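PDB 6RY0: mannan endo-1,6-alpha-mannosidase from Chaetomium thermophilum, which probably cleaves alpha-1,6-mannosidic linkages, and is thought to help transfer GPI-anchored glycoproteins into the fungal cell wall. Local coordinates for residues A[228-231]-A[236-239]; A[46-51]-A[84-89]; A[163-166]-A[170-173]. One frame throughout, in Å; residues are numbered along the deposited sequence. Where two conformers were deposited one is given.

Contact 1 of 3, residues A[228-231]-A[236-239]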
loop_
_atom_site.group_PDB
_atom_site.type_symbol
_atom_site.label_atom_id
_atom_site.label_comp_id
_atom_site.label_asym_id
_atom_site.label_seq_id
_atom_site.Cartn_x
_atom_site.Cartn_y
_atom_site.Cartn_z
ATOM N N TRP A 228 9.852 11.419 -13.957
ATOM C CA TRP A 228 8.926 12.529 -13.894
ATOM C C TRP A 228 8.772 13.050 -12.457
ATOM O O TRP A 228 8.833 14.242 -12.208
ATOM C CB TRP A 228 7.557 12.135 -14.495
ATOM C CG TRP A 228 6.591 13.266 -14.435
ATOM C CD1 TRP A 228 6.479 14.289 -15.341
ATOM C CD2 TRP A 228 5.653 13.549 -13.385
ATOM N NE1 TRP A 228 5.540 15.186 -14.912
ATOM C CE2 TRP A 228 5.019 14.766 -13.715
ATOM C CE3 TRP A 228 5.272 12.896 -12.207
ATOM C CZ2 TRP A 228 4.054 15.338 -12.921
ATOM C CZ3 TRP A 228 4.291 13.461 -11.419
ATOM C CH2 TRP A 228 3.715 14.676 -11.767
ATOM N N LEU A 229 8.578 12.133 -11.502
ATOM C CA LEU A 229 8.476 12.514 -10.103
ATOM C C LEU A 229 9.722 13.289 -9.636
ATOM O O LEU A 229 9.636 14.208 -8.823
ATOM C CB LEU A 229 8.281 11.280 -9.240
ATOM C CG LEU A 229 6.861 10.716 -9.227
ATOM C CD1 LEU A 229 6.852 9.339 -8.568
ATOM C CD2 LEU A 229 5.896 11.655 -8.524
ATOM N N TYR A 230 10.879 12.845 -10.117
ATOM C CA TYR A 230 12.123 13.537 -9.783
ATOM C C TYR A 230 12.137 14.900 -10.472
ATOM O O TYR A 230 12.380 15.920 -9.823
ATOM C CB TYR A 230 13.339 12.686 -10.167
ATOM C CG TYR A 230 14.624 13.227 -9.594
ATOM C CD1 TYR A 230 14.940 13.006 -8.265
ATOM C CD2 TYR A 230 15.501 13.948 -10.369
ATOM C CE1 TYR A 230 16.095 13.518 -7.706
ATOM C CE2 TYR A 230 16.681 14.454 -9.804
ATOM C CZ TYR A 230 16.957 14.226 -8.484
ATOM O OH TYR A 230 18.095 14.721 -7.879
ATOM N N ALA A 231 11.868 14.946 -11.772
ATOM C CA ALA A 231 11.939 16.210 -12.500
ATOM C C ALA A 231 10.996 17.267 -11.934
ATOM O O ALA A 231 11.400 18.416 -11.752
ATOM C CB ALA A 231 11.639 15.968 -13.989
ATOM N N ASP A 236 12.716 15.620 -3.542
ATOM C CA ASP A 236 13.640 16.735 -3.351
ATOM C C ASP A 236 15.017 16.340 -3.868
ATOM O O ASP A 236 15.576 15.329 -3.426
ATOM C CB ASP A 236 13.671 17.103 -1.860
ATOM C CG ASP A 236 14.386 18.396 -1.625
ATOM O OD1 ASP A 236 15.624 18.459 -1.820
ATOM O OD2 ASP A 236 13.738 19.383 -1.240
ATOM N N HIS A 237 15.589 17.128 -4.774
ATOM C CA HIS A 237 16.855 16.770 -5.383
ATOM C C HIS A 237 18.023 16.837 -4.419
ATOM O O HIS A 237 19.058 16.259 -4.701
ATOM C CB HIS A 237 17.169 17.712 -6.546
ATOM C CG HIS A 237 16.249 17.565 -7.704
ATOM N ND1 HIS A 237 16.598 17.973 -8.974
ATOM C CD2 HIS A 237 15.011 17.020 -7.809
ATOM C CE1 HIS A 237 15.608 17.691 -9.806
ATOM N NE2 HIS A 237 14.630 17.132 -9.127
ATOM N N GLU A 238 17.876 17.565 -3.321
ATOM C CA GLU A 238 18.919 17.691 -2.323
ATOM C C GLU A 238 18.760 16.659 -1.211
ATOM O O GLU A 238 19.698 15.970 -0.832
ATOM C CB GLU A 238 18.924 19.113 -1.742
ATOM C CG GLU A 238 19.883 19.277 -0.562
ATOM C CD GLU A 238 19.733 20.603 0.183
ATOM O OE1 GLU A 238 18.885 21.456 -0.189
ATOM O OE2 GLU A 238 20.453 20.792 1.174
ATOM N N THR A 239 17.559 16.561 -0.668
ATOM C CA THR A 239 17.335 15.778 0.561
ATOM C C THR A 239 16.637 14.441 0.330
ATOM O O THR A 239 16.600 13.616 1.250
ATOM C CB THR A 239 16.489 16.560 1.577
ATOM O OG1 THR A 239 15.161 16.634 1.030
ATOM C CG2 THR A 239 17.053 17.950 1.815
HETATM O O HOH W 1 20.236 14.040 -5.735
#

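Contact 2 of 3, residues A[46-51]-A[84-89]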
loop_
_atom_site.group_PDB
_atom_site.type_symbol
_atom_site.label_atom_id
_atom_site.label_comp_id
_atom_site.label_asym_id
_atom_site.label_seq_id
_atom_site.Cartn_x
_atom_site.Cartn_y
_atom_site.Cartn_z
ATOM N N ASP A 46 -8.218 -9.441 16.008
ATOM C CA ASP A 46 -8.774 -8.151 16.383
ATOM C C ASP A 46 -9.020 -7.263 15.184
ATOM O O ASP A 46 -10.014 -6.545 15.160
ATOM C CB ASP A 46 -7.890 -7.437 17.394
ATOM C CG ASP A 46 -8.146 -7.876 18.826
ATOM O OD1 ASP A 46 -9.051 -8.713 19.042
ATOM O OD2 ASP A 46 -7.446 -7.354 19.749
ATOM N N MET A 47 -8.171 -7.296 14.167
ATOM C CA MET A 47 -8.423 -6.505 12.975
ATOM C C MET A 47 -9.672 -7.037 12.243
ATOM O O MET A 47 -10.485 -6.269 11.747
ATOM C CB MET A 47 -7.185 -6.535 12.071
ATOM C CG MET A 47 -7.315 -5.874 10.717
ATOM S SD MET A 47 -7.638 -4.128 10.843
ATOM C CE MET A 47 -8.446 -3.769 9.300
ATOM N N MET A 48 -9.829 -8.349 12.198
ATOM C CA MET A 48 -10.938 -8.941 11.467
ATOM C C MET A 48 -12.269 -8.597 12.128
ATOM O O MET A 48 -13.279 -8.563 11.436
ATOM C CB MET A 48 -10.754 -10.452 11.320
ATOM C CG MET A 48 -11.706 -11.190 10.385
ATOM S SD MET A 48 -11.548 -10.565 8.686
ATOM C CE MET A 48 -10.114 -11.051 7.813
ATOM N N LEU A 49 -12.294 -8.305 13.433
ATOM C CA LEU A 49 -13.533 -7.910 14.091
ATOM C C LEU A 49 -14.138 -6.648 13.451
ATOM O O LEU A 49 -15.348 -6.429 13.531
ATOM C CB LEU A 49 -13.333 -7.658 15.580
ATOM C CG LEU A 49 -12.977 -8.886 16.411
ATOM C CD1 LEU A 49 -12.665 -8.429 17.849
ATOM C CD2 LEU A 49 -14.095 -9.909 16.414
ATOM N N PHE A 50 -13.310 -5.778 12.856
ATOM C CA PHE A 50 -13.847 -4.586 12.214
ATOM C C PHE A 50 -14.602 -4.899 10.926
ATOM O O PHE A 50 -15.401 -4.086 10.464
ATOM C CB PHE A 50 -12.711 -3.614 11.888
ATOM C CG PHE A 50 -12.073 -2.997 13.099
ATOM C CD1 PHE A 50 -12.608 -1.870 13.694
ATOM C CD2 PHE A 50 -10.913 -3.509 13.613
ATOM C CE1 PHE A 50 -12.014 -1.302 14.806
ATOM C CE2 PHE A 50 -10.328 -2.951 14.740
ATOM C CZ PHE A 50 -10.882 -1.849 15.338
ATOM N N TYR A 51 -14.261 -6.008 10.303
ATOM C CA TYR A 51 -14.699 -6.364 8.964
ATOM C C TYR A 51 -15.966 -7.209 9.031
ATOM O O TYR A 51 -15.990 -8.225 9.700
ATOM C CB TYR A 51 -13.596 -7.140 8.270
ATOM C CG TYR A 51 -13.965 -7.619 6.897
ATOM C CD1 TYR A 51 -14.046 -6.743 5.827
ATOM C CD2 TYR A 51 -14.195 -8.968 6.647
ATOM C CE1 TYR A 51 -14.380 -7.194 4.550
ATOM C CE2 TYR A 51 -14.526 -9.425 5.385
ATOM C CZ TYR A 51 -14.617 -8.534 4.337
ATOM O OH TYR A 51 -14.918 -8.933 3.070
ATOM N N GLY A 84 -4.668 -6.715 1.166
ATOM C CA GLY A 84 -3.246 -6.939 0.991
ATOM C C GLY A 84 -2.533 -7.242 2.300
ATOM O O GLY A 84 -1.630 -8.075 2.355
ATOM N N THR A 85 -2.939 -6.578 3.376
ATOM C CA THR A 85 -2.360 -6.849 4.689
ATOM C C THR A 85 -2.507 -8.330 5.058
ATOM O O THR A 85 -1.586 -8.936 5.607
ATOM C CB THR A 85 -2.996 -5.962 5.766
ATOM O OG1 THR A 85 -2.807 -4.587 5.420
ATOM C CG2 THR A 85 -2.347 -6.176 7.108
ATOM N N TYR A 86 -3.662 -8.924 4.742
ATOM C CA TYR A 86 -3.905 -10.308 5.037
ATOM C C TYR A 86 -3.237 -11.287 4.069
ATOM O O TYR A 86 -2.880 -12.395 4.470
ATOM C CB TYR A 86 -5.409 -10.636 5.158
ATOM C CG TYR A 86 -5.945 -10.231 6.524
ATOM C CD1 TYR A 86 -6.285 -8.918 6.806
ATOM C CD2 TYR A 86 -6.084 -11.166 7.543
ATOM C CE1 TYR A 86 -6.722 -8.544 8.051
ATOM C CE2 TYR A 86 -6.533 -10.796 8.802
ATOM C CZ TYR A 86 -6.838 -9.485 9.047
ATOM O OH TYR A 86 -7.302 -9.062 10.256
ATOM N N VAL A 87 -3.055 -10.892 2.822
ATOM C CA VAL A 87 -2.217 -11.678 1.918
ATOM C C VAL A 87 -0.796 -11.769 2.471
ATOM O O VAL A 87 -0.176 -12.842 2.497
ATOM C CB VAL A 87 -2.247 -11.054 0.509
ATOM C CG1 VAL A 87 -1.222 -11.699 -0.410
ATOM C CG2 VAL A 87 -3.648 -11.178 -0.108
ATOM N N ASP A 88 -0.276 -10.638 2.948
ATOM C CA ASP A 88 1.036 -10.627 3.605
ATOM C C ASP A 88 1.022 -11.438 4.905
ATOM O O ASP A 88 1.967 -12.175 5.177
ATOM C CB ASP A 88 1.547 -9.208 3.865
ATOM C CG ASP A 88 2.560 -8.735 2.854
ATOM O OD1 ASP A 88 3.188 -9.562 2.154
ATOM O OD2 ASP A 88 2.739 -7.483 2.802
ATOM N N TYR A 89 -0.026 -11.292 5.708
ATOM C CA TYR A 89 -0.127 -12.039 6.971
ATOM C C TYR A 89 0.045 -13.532 6.736
ATOM O O TYR A 89 0.836 -14.191 7.429
ATOM C CB TYR A 89 -1.453 -11.732 7.658
ATOM C CG TYR A 89 -1.737 -12.639 8.837
ATOM C CD1 TYR A 89 -1.096 -12.472 10.036
ATOM C CD2 TYR A 89 -2.641 -13.691 8.720
ATOM C CE1 TYR A 89 -1.325 -13.355 11.109
ATOM C CE2 TYR A 89 -2.866 -14.572 9.765
ATOM C CZ TYR A 89 -2.180 -14.407 10.948
ATOM O OH TYR A 89 -2.321 -15.263 12.009
#

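Contact 3 of 3, residues A[163-166]-A[170-173]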
loop_
_atom_site.group_PDB
_atom_site.type_symbol
_atom_site.label_atom_id
_atom_site.label_comp_id
_atom_site.label_asym_id
_atom_site.label_seq_id
_atom_site.Cartn_x
_atom_site.Cartn_y
_atom_site.Cartn_z
ATOM N N TRP A 163 -2.592 -1.703 -14.071
ATOM C CA TRP A 163 -1.461 -1.024 -14.660
ATOM C C TRP A 163 -1.798 -0.530 -16.074
ATOM O O TRP A 163 -1.476 0.593 -16.448
ATOM C CB TRP A 163 -0.242 -1.967 -14.665
ATOM C CG TRP A 163 0.989 -1.311 -15.264
ATOM C CD1 TRP A 163 1.931 -0.585 -14.602
ATOM C CD2 TRP A 163 1.347 -1.287 -16.629
ATOM N NE1 TRP A 163 2.852 -0.102 -15.476
ATOM C CE2 TRP A 163 2.509 -0.509 -16.738
ATOM C CE3 TRP A 163 0.804 -1.868 -17.788
ATOM C CZ2 TRP A 163 3.125 -0.275 -17.963
ATOM C CZ3 TRP A 163 1.400 -1.650 -18.986
ATOM C CH2 TRP A 163 2.547 -0.848 -19.079
ATOM N N THR A 164 -2.435 -1.398 -16.878
ATOM C CA THR A 164 -2.742 -1.047 -18.251
ATOM C C THR A 164 -3.689 0.149 -18.311
ATOM O O THR A 164 -3.486 1.076 -19.114
ATOM C CB THR A 164 -3.311 -2.263 -18.993
ATOM O OG1 THR A 164 -2.300 -3.266 -19.106
ATOM C CG2 THR A 164 -3.769 -1.854 -20.386
ATOM N N THR A 165 -4.725 0.175 -17.488
ATOM C CA THR A 165 -5.620 1.310 -17.467
ATOM C C THR A 165 -4.900 2.567 -17.024
ATOM O O THR A 165 -5.231 3.672 -17.497
ATOM C CB THR A 165 -6.885 1.074 -16.630
ATOM O OG1 THR A 165 -6.558 0.958 -15.244
ATOM C CG2 THR A 165 -7.704 -0.104 -17.127
ATOM N N GLN A 166 -3.924 2.444 -16.139
ATOM C CA GLN A 166 -3.143 3.589 -15.674
ATOM C C GLN A 166 -2.153 4.082 -16.711
ATOM O O GLN A 166 -1.780 5.246 -16.683
ATOM C CB GLN A 166 -2.465 3.272 -14.328
ATOM C CG GLN A 166 -3.478 3.183 -13.230
ATOM C CD GLN A 166 -2.942 3.015 -11.868
ATOM O OE1 GLN A 166 -1.749 2.886 -11.681
ATOM N NE2 GLN A 166 -3.827 3.072 -10.889
ATOM N N GLU A 170 -5.080 8.648 -22.261
ATOM C CA GLU A 170 -5.834 9.797 -21.725
ATOM C C GLU A 170 -5.447 10.142 -20.295
ATOM O O GLU A 170 -5.759 11.252 -19.811
ATOM C CB GLU A 170 -7.350 9.570 -21.814
ATOM C CG GLU A 170 -7.979 8.637 -20.773
ATOM C CD GLU A 170 -7.646 7.156 -20.917
ATOM O OE1 GLU A 170 -7.069 6.720 -21.948
ATOM O OE2 GLU A 170 -7.997 6.414 -19.985
ATOM N N ARG A 171 -4.737 9.222 -19.634
ATOM C CA ARG A 171 -4.281 9.512 -18.284
ATOM C C ARG A 171 -2.909 10.199 -18.260
ATOM O O ARG A 171 -2.416 10.514 -17.188
ATOM C CB ARG A 171 -4.277 8.253 -17.422
ATOM C CG ARG A 171 -5.648 7.665 -17.238
ATOM C CD ARG A 171 -5.735 6.733 -16.024
ATOM N NE ARG A 171 -7.016 6.038 -16.006
ATOM C CZ ARG A 171 -7.335 5.022 -15.218
ATOM N NH1 ARG A 171 -6.551 4.656 -14.219
ATOM N NH2 ARG A 171 -8.446 4.355 -15.464
ATOM N N HIS A 172 -2.314 10.437 -19.433
ATOM C CA HIS A 172 -0.987 11.056 -19.536
ATOM C C HIS A 172 -1.038 12.190 -20.519
ATOM O O HIS A 172 -0.700 12.015 -21.676
ATOM C CB HIS A 172 0.043 10.001 -19.975
ATOM C CG HIS A 172 0.145 8.891 -19.002
ATOM N ND1 HIS A 172 1.008 8.929 -17.938
ATOM C CD2 HIS A 172 -0.605 7.769 -18.857
ATOM C CE1 HIS A 172 0.810 7.858 -17.189
ATOM N NE2 HIS A 172 -0.172 7.143 -17.718
ATOM N N ASP A 173 -1.391 13.366 -20.039
ATOM C CA ASP A 173 -1.462 14.532 -20.885
ATOM C C ASP A 173 -0.215 15.412 -20.711
ATOM O O ASP A 173 0.734 15.029 -20.031
ATOM C CB ASP A 173 -2.812 15.269 -20.697
ATOM C CG ASP A 173 -2.956 16.017 -19.383
ATOM O OD1 ASP A 173 -1.956 16.411 -18.777
ATOM O OD2 ASP A 173 -4.121 16.256 -18.981
HETATM O O HOH W 2 -7.799 4.040 -18.621
#

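Contact 1 of 3, residues A[228-231]-A[236-239]
Tyr230, in the last turn of helix 216-231, and His237, in the loop that follows, meet through one imidazole in two ways. The flat side of His237 lies on the phenol ring in an offset stack, the planes 7° apart and the centroids 3.8 Å from each other. Tyr230 CE2 sits over the middle of the imidazole, whereas His237 NE2 falls toward the rim of the phenol ring. At the imidazole edge, His237 NE2 donates to Tyr230 O at 2.6 Å, with 161° at the hydrogen. The donor keeps this oxygen in the plane of its ring but reaches it from above the carbonyl plane. With chi1 at -168°, the Tyr230 ring lies on the carbonyl side of its own backbone, where the imidazole can meet ring and carbonyl together. A water continues the link, 3.1 Å from Tyr230 OH and giving a hydrogen bond of 2.7 Å to His237 O. Just before the histidine, Asp236 OD1 accepts from Glu238 N and Thr239 N, shaping the loop, and Trp240 also meets the Tyr230 ring. The result is a surface loop folded back on the last turn of helix 216-231, with an Asx turn begun by Asp236 spanning the histidine.

Contact 2 of 3, residues A[46-51]-A[84-89]
Met47 and Met48 hold the phenol end of Tyr86 between them, each from its own direction. The methyl of Met48 lies over one face of the ring in a CH-pi contact, CE being 3.9 Å from the ring centroid and 18° from the normal. Its sulfur stands further off and oblique, a Met-aromatic contact with SD 5.3 Å from that centroid. Bends at chi2 and chi3 (61° and 74°) fold the chain so that the methyl, rather than the sulfur, meets the ring. Met47, which has two conformers, arrives at the edge: in the one described here its CG is near the ring plane, 3.8 Å from Tyr86 CE1. The hydroxyl Tyr86 OH lies 3.3 Å from Met48 N as well, but at a poor angle for bonding; its hydrogen-bond partner is Ala44 O, one turn earlier in helix 33-48. That bond gives the buried hydroxyl a polar partner beside the methionine carbons. Further out, Tyr98 meets Tyr86 edge-to-face and also touches Met48, while Met82 packs on both methionines. The contact thus joins the C-terminal part of helix 33-48 to the middle of helix 76-93, with Ile102 of helix 99-108 touching Tyr86 and Met393 of helix 389-401 touching Met47.

Contact 3 of 3, residues A[163-166]-A[170-173]
Segment 163-166, near the end of helix 155-167, is met by the chain as it turns back through a short 3-10 segment, the closest CA atoms being those of Gln166 and Arg171, 6.6 Å apart. Two side chains of the returning loop deal with two successive carbonyls of the helix. His172 NE2 donates to Gln166 O at 2.7 Å, with an angle of 155° at the hydrogen; the donor lies in the carbonyl plane, and the oxygen lies close to the plane of the imidazole. Arg171 treats the preceding carbonyl differently. Its guanidinium lays a face over Thr165 O, which stands 3.3 Å above the centre of that plane, so the N-H groups point elsewhere. Thr165 O accepts a hydrogen bond from a water at 2.8 Å, and the same water donates to Glu170 OE2 at 2.7 Å. With the arginine chain extended from CG to NE (chi3 -172°), the guanidinium runs alongside Thr165, NH2 reaching 3.8 Å from its CB, while NH1 comes 3.5 Å from Gln166 CG. NH1 bonds to Gln130 OE1, which also accepts from Gln166 NE2, and Gln130 NE2 is bonded to Thr165 OG1. A methionine in place of Arg171 would probably leave Gln130 OE1 without one of its donors and Thr165 O without the cationic group over it. Chemically, the carbonyls near the helix end meet a direct N-H donor and a positively charged face, which would probably ease the partial negative charge on carbonyls of its final turn.

Overall arrangement
Read together, the three contacts illustrate how chemistry can differ with setting in this largely helical fold. Contact 2 is the core example, joining two helices distant in sequence through methionines and a tyrosine, with the side chain of Met47 about 11 Å from that of the calcium ligand Asp73. Contacts 1 and 3 are local returns of the chain onto the helix just left, the first at the surface and the second partly buried; in both, a histidine donates to a backbone carbonyl near the helix end. They differ in the companion group, an aromatic stack in one and a guanidinium in the other. Contact 2 lies across the chain's centre from both, its centre 35 Å from that of contact 1.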